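Local coordinates for protein DMATS type aromatic prenyltransferase (Micromonospora olivasterospora, PDB 6ZRY) that probably transfers a dimethylallyl group to the indole ring of tryptophan, as an aromatic prenyltransferase with the ABBA-barrel fold, at residues Gly307-Arg310 and Ala311-Ala314; Asp11-Leu14 and Ala15-Cys18; Thr285-Gln288 and Glu289-Asp292; Asp24-Glu27 and Pro28-Leu32. All coordinates share one frame; numbering follows the deposited sequence.

Contact 1: Gly307-Arg310 and Ala311-Ala314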
loop_
_atom_site.group_PDB
_atom_site.type_symbol
_atom_site.label_atom_id
_atom_site.label_comp_id
_atom_site.label_asym_id
_atom_site.label_seq_id
_atom_site.Cartn_x
_atom_site.Cartn_y
_atom_site.Cartn_z
ATOM N N GLY A 307 9.557 -18.549 -3.231
ATOM C CA GLY A 307 8.279 -17.830 -3.360
ATOM C C GLY A 307 8.484 -16.470 -3.998
ATOM O O GLY A 307 7.701 -16.102 -4.900
ATOM N N LEU A 308 9.507 -15.762 -3.540
ATOM C CA LEU A 308 9.923 -14.437 -4.057
ATOM C C LEU A 308 10.274 -14.554 -5.551
ATOM O O LEU A 308 9.742 -13.786 -6.349
ATOM C CB LEU A 308 11.131 -13.951 -3.266
ATOM C CG LEU A 308 11.833 -12.731 -3.858
ATOM C CD1 LEU A 308 10.987 -11.501 -3.687
ATOM C CD2 LEU A 308 13.199 -12.538 -3.247
ATOM N N ASP A 309 11.170 -15.472 -5.898
ATOM C CA ASP A 309 11.638 -15.626 -7.292
ATOM C C ASP A 309 10.478 -16.060 -8.195
ATOM O O ASP A 309 10.427 -15.588 -9.298
ATOM C CB ASP A 309 12.835 -16.560 -7.373
ATOM C CG ASP A 309 14.038 -15.993 -6.666
ATOM O OD1 ASP A 309 14.136 -14.750 -6.574
ATOM O OD2 ASP A 309 14.839 -16.776 -6.176
ATOM N N ARG A 310 9.572 -16.906 -7.725
ATOM C CA ARG A 310 8.402 -17.328 -8.533
ATOM C C ARG A 310 7.443 -16.134 -8.693
ATOM O O ARG A 310 6.901 -15.957 -9.828
ATOM C CB ARG A 310 7.745 -18.573 -7.928
ATOM C CG ARG A 310 8.562 -19.843 -8.144
ATOM C CD ARG A 310 7.784 -21.145 -8.078
ATOM N NE ARG A 310 6.777 -21.189 -7.021
ATOM C CZ ARG A 310 5.451 -21.386 -7.207
ATOM N NH1 ARG A 310 4.634 -21.411 -6.156
ATOM N NH2 ARG A 310 4.950 -21.570 -8.430
ATOM N N ALA A 311 7.244 -15.328 -7.655
ATOM C CA ALA A 311 6.334 -14.153 -7.747
ATOM C C ALA A 311 6.922 -13.153 -8.756
ATOM O O ALA A 311 6.192 -12.640 -9.575
ATOM C CB ALA A 311 6.096 -13.522 -6.393
ATOM N N ILE A 312 8.216 -12.906 -8.692
ATOM C CA ILE A 312 8.912 -11.972 -9.621
ATOM C C ILE A 312 8.676 -12.474 -11.046
ATOM O O ILE A 312 8.227 -11.679 -11.887
ATOM C CB ILE A 312 10.404 -11.828 -9.258
ATOM C CG1 ILE A 312 10.608 -11.014 -7.972
ATOM C CG2 ILE A 312 11.202 -11.243 -10.404
ATOM C CD1 ILE A 312 11.998 -11.197 -7.345
ATOM N N ALA A 313 8.964 -13.746 -11.303
ATOM C CA ALA A 313 8.870 -14.363 -12.646
ATOM C C ALA A 313 7.421 -14.308 -13.152
ATOM O O ALA A 313 7.222 -14.164 -14.391
ATOM C CB ALA A 313 9.370 -15.781 -12.607
ATOM N N ALA A 314 6.440 -14.456 -12.258
ATOM C CA ALA A 314 4.990 -14.372 -12.588
ATOM C C ALA A 314 4.677 -12.982 -13.135
ATOM O O ALA A 314 3.847 -12.887 -14.077
ATOM C CB ALA A 314 4.139 -14.693 -11.384
#
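The amides of A311 and I312 donate to the carbonyl oxygens of G307 and L308, one turn earlier. I312 N reaches L308 O at 2.9 Å, with an N-H...O angle of 164°. A314 N donates to R310 O in the same i to i+4 pattern of an alpha-helix. A313 N gives a slightly longer bond of 3.1 Å to D309 O. The polar end of D309 turns elsewhere: its OD1 forms a salt bridge with R291.

Outside this ladder the contact is aliphatic. L308 and I312 run alongside each other on one face of the helix. I312 CD1 rests against the CG-CD1 bond of L308, 3.8 Å from each atom. In the leucine, chi1 (169°) sets CG anti to the backbone N, and chi2 (71°) then brings CD1 round to the isoleucine. I312 CG1 also lies over the L308 carbonyl oxygen, at 3.3 Å.

The contact belongs to helix 305-315. L308 packs on V294, A295 and L298 of helix 287-300. A311 and A314 present small methyl groups to L17 of helix 6-21. On strand 341-346, L308 touches V343 and A311 touches L345.

Contact 2: Asp11-Leu14 and Ala15-Cys18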
loop_
_atom_site.group_PDB
_atom_site.type_symbol
_atom_site.label_atom_id
_atom_site.label_comp_id
_atom_site.label_asym_id
_atom_site.label_seq_id
_atom_site.Cartn_x
_atom_site.Cartn_y
_atom_site.Cartn_z
ATOM N N ASP A 11 -4.172 -8.910 -15.916
ATOM C CA ASP A 11 -4.945 -10.143 -15.655
ATOM C C ASP A 11 -3.986 -11.339 -15.734
ATOM O O ASP A 11 -4.123 -12.215 -14.938
ATOM C CB ASP A 11 -6.120 -10.284 -16.632
ATOM C CG ASP A 11 -6.953 -11.544 -16.415
ATOM O OD1 ASP A 11 -7.502 -11.718 -15.290
ATOM O OD2 ASP A 11 -7.023 -12.362 -17.375
ATOM N N GLY A 12 -3.043 -11.345 -16.682
ATOM C CA GLY A 12 -2.034 -12.427 -16.807
ATOM C C GLY A 12 -1.110 -12.471 -15.608
ATOM O O GLY A 12 -0.844 -13.532 -15.102
ATOM N N GLN A 13 -0.624 -11.313 -15.173
ATOM C CA GLN A 13 0.209 -11.182 -13.959
ATOM C C GLN A 13 -0.550 -11.763 -12.760
ATOM O O GLN A 13 0.035 -12.580 -12.036
ATOM C CB GLN A 13 0.603 -9.724 -13.772
ATOM C CG GLN A 13 1.549 -9.210 -14.833
ATOM C CD GLN A 13 1.796 -7.732 -14.751
ATOM O OE1 GLN A 13 0.872 -6.944 -14.572
ATOM N NE2 GLN A 13 3.051 -7.331 -14.895
ATOM N N LEU A 14 -1.788 -11.348 -12.532
ATOM C CA LEU A 14 -2.565 -11.814 -11.356
ATOM C C LEU A 14 -2.777 -13.339 -11.425
ATOM O O LEU A 14 -2.679 -13.987 -10.398
ATOM C CB LEU A 14 -3.903 -11.090 -11.275
ATOM C CG LEU A 14 -4.769 -11.499 -10.087
ATOM C CD1 LEU A 14 -4.019 -11.319 -8.796
ATOM C CD2 LEU A 14 -6.074 -10.712 -10.058
ATOM N N ALA A 15 -3.138 -13.861 -12.582
ATOM C CA ALA A 15 -3.398 -15.315 -12.781
ATOM C C ALA A 15 -2.153 -16.113 -12.349
ATOM O O ALA A 15 -2.292 -17.073 -11.587
ATOM C CB ALA A 15 -3.780 -15.579 -14.214
ATOM N N ARG A 16 -0.971 -15.681 -12.776
ATOM C CA ARG A 16 0.299 -16.354 -12.440
ATOM C C ARG A 16 0.605 -16.158 -10.951
ATOM O O ARG A 16 1.036 -17.143 -10.302
ATOM C CB ARG A 16 1.408 -15.881 -13.381
ATOM C CG ARG A 16 1.233 -16.330 -14.826
ATOM C CD ARG A 16 2.436 -15.969 -15.667
ATOM N NE ARG A 16 2.611 -14.532 -15.779
ATOM C CZ ARG A 16 2.082 -13.752 -16.744
ATOM N NH1 ARG A 16 2.294 -12.440 -16.729
ATOM N NH2 ARG A 16 1.352 -14.283 -17.723
ATOM N N LEU A 17 0.346 -14.981 -10.390
ATOM C CA LEU A 17 0.657 -14.711 -8.963
ATOM C C LEU A 17 -0.222 -15.605 -8.063
ATOM O O LEU A 17 0.244 -16.013 -6.949
ATOM C CB LEU A 17 0.395 -13.235 -8.669
ATOM C CG LEU A 17 1.517 -12.277 -9.039
ATOM C CD1 LEU A 17 1.055 -10.844 -8.832
ATOM C CD2 LEU A 17 2.766 -12.546 -8.201
ATOM N N CYS A 18 -1.462 -15.824 -8.479
ATOM C CA CYS A 18 -2.451 -16.654 -7.749
ATOM C C CYS A 18 -1.916 -18.079 -7.628
ATOM O O CYS A 18 -2.019 -18.652 -6.511
ATOM C CB CYS A 18 -3.811 -16.643 -8.430
ATOM S SG CYS A 18 -4.784 -15.184 -8.027
#
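L17 N donates to Q13 O at 2.9 Å. C18 N makes an equally short bond to L14 O. A15 N to D11 O and R16 N to G12 O complete the four i to i+4 bonds. The bond of R16 is the longest, at 3.2 Å.

The oxygen of G12 is met twice by R16. It takes the backbone N-H, and it also sits 3.3 Å above the plane of the R16 guanidinium, over its centre. The guanidinium lies flat across the peptide, so its N-H groups point elsewhere. R16 NE bonds to A314 O. A bend at chi3 (-65°) folds the arginine back along its own helix to reach this place. G12 has no side chain; a beta carbon there would come tight against R16 NH2. Q13 and R16 pass each other with amide and guanidinium planes 65° apart, and Q13 CG is 3.8 Å from R16 NH1. Q13 NE2 bonds to the carbonyls of V315 and A347.

On the buried side, L14 CD1 touches C18 SG at 4.0 Å. L14, L17 and C18 all pack on L75 of strand 71-79, and L17 also meets F63 of strand 61-68. This is an amphipathic helix laid on the outside of an antiparallel barrel, as in the ABBA fold.

Contact 3: Thr285-Gln288 and Glu289-Asp292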
loop_
_atom_site.group_PDB
_atom_site.type_symbol
_atom_site.label_atom_id
_atom_site.label_comp_id
_atom_site.label_asym_id
_atom_site.label_seq_id
_atom_site.Cartn_x
_atom_site.Cartn_y
_atom_site.Cartn_z
ATOM N N THR A 285 20.676 -0.111 -8.011
ATOM C CA THR A 285 21.026 0.093 -9.435
ATOM C C THR A 285 19.921 -0.485 -10.314
ATOM O O THR A 285 19.681 0.073 -11.396
ATOM C CB THR A 285 22.401 -0.495 -9.746
ATOM O OG1 THR A 285 22.457 -1.859 -9.319
ATOM C CG2 THR A 285 23.486 0.306 -9.072
ATOM N N ASP A 286 19.279 -1.555 -9.868
ATOM C CA ASP A 286 18.377 -2.363 -10.700
ATOM C C ASP A 286 17.654 -3.394 -9.828
ATOM O O ASP A 286 18.000 -3.543 -8.690
ATOM C CB ASP A 286 19.185 -3.035 -11.823
ATOM C CG ASP A 286 20.314 -3.887 -11.302
ATOM O OD1 ASP A 286 20.026 -4.926 -10.692
ATOM O OD2 ASP A 286 21.465 -3.498 -11.492
ATOM N N ASP A 287 16.733 -4.119 -10.432
ATOM C CA ASP A 287 15.880 -5.110 -9.764
ATOM C C ASP A 287 16.663 -6.369 -9.398
ATOM O O ASP A 287 16.180 -7.084 -8.535
ATOM C CB ASP A 287 14.654 -5.358 -10.624
ATOM C CG ASP A 287 13.651 -4.250 -10.375
ATOM O OD1 ASP A 287 13.285 -4.084 -9.151
ATOM O OD2 ASP A 287 13.265 -3.558 -11.370
ATOM N N GLN A 288 17.798 -6.663 -10.040
ATOM C CA GLN A 288 18.643 -7.794 -9.590
ATOM C C GLN A 288 19.174 -7.439 -8.209
ATOM O O GLN A 288 19.039 -8.269 -7.276
ATOM C CB GLN A 288 19.790 -8.101 -10.531
ATOM C CG GLN A 288 20.573 -9.348 -10.116
ATOM C CD GLN A 288 19.753 -10.603 -10.183
ATOM O OE1 GLN A 288 19.319 -11.035 -11.254
ATOM N NE2 GLN A 288 19.479 -11.187 -9.033
ATOM N N GLU A 289 19.701 -6.242 -8.057
ATOM C CA GLU A 289 20.197 -5.803 -6.731
ATOM C C GLU A 289 19.036 -5.772 -5.729
ATOM O O GLU A 289 19.216 -6.258 -4.561
ATOM C CB GLU A 289 20.884 -4.458 -6.785
ATOM C CG GLU A 289 21.550 -4.151 -5.454
ATOM C CD GLU A 289 22.307 -2.853 -5.356
ATOM O OE1 GLU A 289 21.988 -1.937 -6.099
ATOM O OE2 GLU A 289 23.257 -2.793 -4.516
ATOM N N ALA A 290 17.874 -5.239 -6.115
ATOM C CA ALA A 290 16.737 -5.191 -5.181
ATOM C C ALA A 290 16.358 -6.631 -4.814
ATOM O O ALA A 290 16.095 -6.888 -3.662
ATOM C CB ALA A 290 15.514 -4.438 -5.767
ATOM N N ARG A 291 16.306 -7.530 -5.787
ATOM C CA ARG A 291 15.862 -8.929 -5.512
ATOM C C ARG A 291 16.851 -9.547 -4.506
ATOM O O ARG A 291 16.414 -10.236 -3.603
ATOM C CB ARG A 291 15.747 -9.756 -6.799
ATOM C CG ARG A 291 15.474 -11.232 -6.527
ATOM C CD ARG A 291 16.757 -12.037 -6.363
ATOM N NE ARG A 291 16.521 -13.386 -5.889
ATOM C CZ ARG A 291 17.426 -14.156 -5.278
ATOM N NH1 ARG A 291 18.642 -13.704 -5.031
ATOM N NH2 ARG A 291 17.094 -15.376 -4.892
ATOM N N ASP A 292 18.136 -9.296 -4.704
ATOM C CA ASP A 292 19.221 -9.850 -3.841
ATOM C C ASP A 292 19.060 -9.345 -2.410
ATOM O O ASP A 292 19.247 -10.155 -1.503
ATOM C CB ASP A 292 20.590 -9.588 -4.459
ATOM C CG ASP A 292 20.823 -10.402 -5.733
ATOM O OD1 ASP A 292 20.047 -11.395 -5.983
ATOM O OD2 ASP A 292 21.747 -10.068 -6.463
#
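Q288 and D292 meet at a slant, with amide and carboxylate planes 37° apart. Q288 NE2 donates to D292 OD1 at 3.1 Å, a bent bond (N-H...O 139°). The acceptor lies in the amide plane, but the donor stands above the carboxylate plane. R291 NH1 reaches the same oxygen from the opposite face, in a salt bridge of 2.9 Å. R291 NE pairs with D309. The glutamine gets there by a bend at chi2 (64°), which swings its amide forward to D292 on the next turn. An alanine at Q288 would remove one of these donors and is likely to leave the D292 carboxylate held by R291 on one face and freer to turn about CB-CG.

E289 crosses both T285 and D286 at about a right angle. Its extended chain carries OE1 back to T285 N, which meets it nearly along the C-O axis at 3.0 Å. D286 is the N-cap. Its OD1 takes E289 N at 3.0 Å, on the syn side but tilted well out of the carboxylate plane, and, more weakly, Q288 N. In a classical capping box E289 would return its bond to D286 N; here it goes to T285 N.

At this start of helix 287-300, D286 pairs with R321, D287 with R318, and E289 with R293. A290 and R291 pack on I327 of strand 327-333, and R291 reaches I312 of helix 305-315.

Contact 4: Asp24-Glu27 and Pro28-Leu32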
loop_
_atom_site.group_PDB
_atom_site.type_symbol
_atom_site.label_atom_id
_atom_site.label_comp_id
_atom_site.label_asym_id
_atom_site.label_seq_id
_atom_site.Cartn_x
_atom_site.Cartn_y
_atom_site.Cartn_z
ATOM N N ASP A 24 -7.118 -19.239 -5.140
ATOM C CA ASP A 24 -8.046 -19.532 -6.257
ATOM C C ASP A 24 -8.191 -18.270 -7.111
ATOM O O ASP A 24 -8.537 -17.226 -6.576
ATOM C CB ASP A 24 -9.416 -19.969 -5.762
ATOM C CG ASP A 24 -10.314 -20.368 -6.916
ATOM O OD1 ASP A 24 -10.182 -21.509 -7.364
ATOM O OD2 ASP A 24 -11.089 -19.498 -7.407
ATOM N N PRO A 25 -7.969 -18.345 -8.447
ATOM C CA PRO A 25 -7.917 -17.154 -9.309
ATOM C C PRO A 25 -9.237 -16.549 -9.817
ATOM O O PRO A 25 -9.215 -15.416 -10.311
ATOM C CB PRO A 25 -7.157 -17.678 -10.539
ATOM C CG PRO A 25 -7.603 -19.127 -10.639
ATOM C CD PRO A 25 -7.726 -19.585 -9.202
ATOM N N VAL A 26 -10.361 -17.257 -9.719
ATOM C CA VAL A 26 -11.603 -16.813 -10.420
ATOM C C VAL A 26 -12.030 -15.458 -9.843
ATOM O O VAL A 26 -12.062 -14.448 -10.598
ATOM C CB VAL A 26 -12.724 -17.864 -10.344
ATOM C CG1 VAL A 26 -13.969 -17.384 -11.081
ATOM C CG2 VAL A 26 -12.262 -19.196 -10.903
ATOM N N GLU A 27 -12.274 -15.415 -8.548
ATOM C CA GLU A 27 -12.802 -14.217 -7.873
ATOM C C GLU A 27 -11.744 -13.101 -7.936
ATOM O O GLU A 27 -12.075 -11.971 -8.244
ATOM C CB GLU A 27 -13.281 -14.609 -6.469
ATOM C CG GLU A 27 -13.822 -13.464 -5.655
ATOM C CD GLU A 27 -15.111 -12.845 -6.151
ATOM O OE1 GLU A 27 -15.545 -11.855 -5.541
ATOM O OE2 GLU A 27 -15.675 -13.342 -7.136
ATOM N N PRO A 28 -10.440 -13.355 -7.662
ATOM C CA PRO A 28 -9.433 -12.303 -7.803
ATOM C C PRO A 28 -9.402 -11.655 -9.193
ATOM O O PRO A 28 -9.290 -10.420 -9.286
ATOM C CB PRO A 28 -8.122 -13.037 -7.502
ATOM C CG PRO A 28 -8.567 -14.072 -6.481
ATOM C CD PRO A 28 -9.870 -14.586 -7.078
ATOM N N ARG A 29 -9.505 -12.453 -10.234
ATOM C CA ARG A 29 -9.451 -11.928 -11.621
ATOM C C ARG A 29 -10.728 -11.148 -11.929
ATOM O O ARG A 29 -10.636 -10.133 -12.642
ATOM C CB ARG A 29 -9.206 -13.051 -12.616
ATOM C CG ARG A 29 -7.861 -13.717 -12.448
ATOM C CD ARG A 29 -7.791 -14.938 -13.325
ATOM N NE ARG A 29 -7.738 -14.540 -14.719
ATOM C CZ ARG A 29 -7.732 -15.383 -15.743
ATOM N NH1 ARG A 29 -7.648 -14.915 -16.977
ATOM N NH2 ARG A 29 -7.812 -16.687 -15.529
ATOM N N ASN A 30 -11.863 -11.582 -11.388
ATOM C CA ASN A 30 -13.160 -10.852 -11.506
ATOM C C ASN A 30 -13.045 -9.510 -10.782
ATOM O O ASN A 30 -13.557 -8.509 -11.301
ATOM C CB ASN A 30 -14.334 -11.676 -10.971
ATOM C CG ASN A 30 -14.741 -12.779 -11.928
ATOM O OD1 ASN A 30 -14.423 -12.714 -13.125
ATOM N ND2 ASN A 30 -15.440 -13.791 -11.424
ATOM N N LEU A 31 -12.386 -9.486 -9.621
ATOM C CA LEU A 31 -12.303 -8.259 -8.810
ATOM C C LEU A 31 -11.322 -7.294 -9.483
ATOM O O LEU A 31 -11.658 -6.114 -9.549
ATOM C CB LEU A 31 -11.935 -8.607 -7.373
ATOM C CG LEU A 31 -13.029 -9.331 -6.595
ATOM C CD1 LEU A 31 -12.501 -9.792 -5.261
ATOM C CD2 LEU A 31 -14.247 -8.455 -6.412
ATOM N N LEU A 32 -10.191 -7.778 -10.036
ATOM C CA LEU A 32 -9.241 -6.892 -10.748
ATOM C C LEU A 32 -9.940 -6.214 -11.937
ATOM O O LEU A 32 -9.726 -4.986 -12.125
ATOM C CB LEU A 32 -8.009 -7.677 -11.194
ATOM C CG LEU A 32 -7.032 -6.938 -12.114
ATOM C CD1 LEU A 32 -6.388 -5.719 -11.413
ATOM C CD2 LEU A 32 -5.959 -7.905 -12.602
HETATM O O HOH W 1 -12.320 -15.005 -13.365
#
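E27 sets its CG anti to the backbone N (chi1 179°) and then bends at chi2 (67°), which lays the carboxylate against L31. L31 CG stands beside its own backbone N (chi1 -70°), and with an extended chi2 this leaves CD1 and CD2 next to E27 OE1. The two side chains cross at a slant. E27 OE1 lies 3.7 Å from L31 CD1, and E27 CG touches the same methyl group.

The backbone joins the same pair. L31 N donates to E27 O at 2.9 Å. R29 N to P25 O and N30 N to V26 O are the neighbouring bonds, each of 3.0 Å. P28 has no N-H to offer, and its CD packs 3.0 Å from D24 O instead. D24 OD2 accepts a weak capping bond from V26 N. A water donates to V26 O at 2.8 Å and weakly to N30 OD1. R29 runs its CG and CD over P25 O, with CD 4.0 Å from P25 CB.

E27 OE1 forms a salt bridge with R105 of helix 88-106. P28 is buried against L14 and C18 of helix 6-21 and against F137. With E27 replaced by an alanine, R105 would probably lose this partner and the side of L31 would be uncovered.

The glutamate therefore has two roles. CG and OE1 lie along L31, and the same OE1 pairs with R105. The leucine may partly shield that side of the carboxylate from water, which could strengthen the pairing.

The contacts follow one another along the chain as 2, 4, 3 and 1. Each joins adjoining residues of one helix or its start, so none closes a long loop, and none nests or crosses. Contact 2 lies on helix 6-21 and contact 4 on the next helix, 26-36; D11 pairs with R29, and L14 packs on L32. Most of the barrel strands come before contact 3, which starts helix 287-300. Contact 1 follows on helix 305-315. It touches contact 3 on one flank and contact 2 on the other, and so brings the late helices beside the N-terminal one. Contacts 3 and 4 do not touch; their centres are about 30 Å apart.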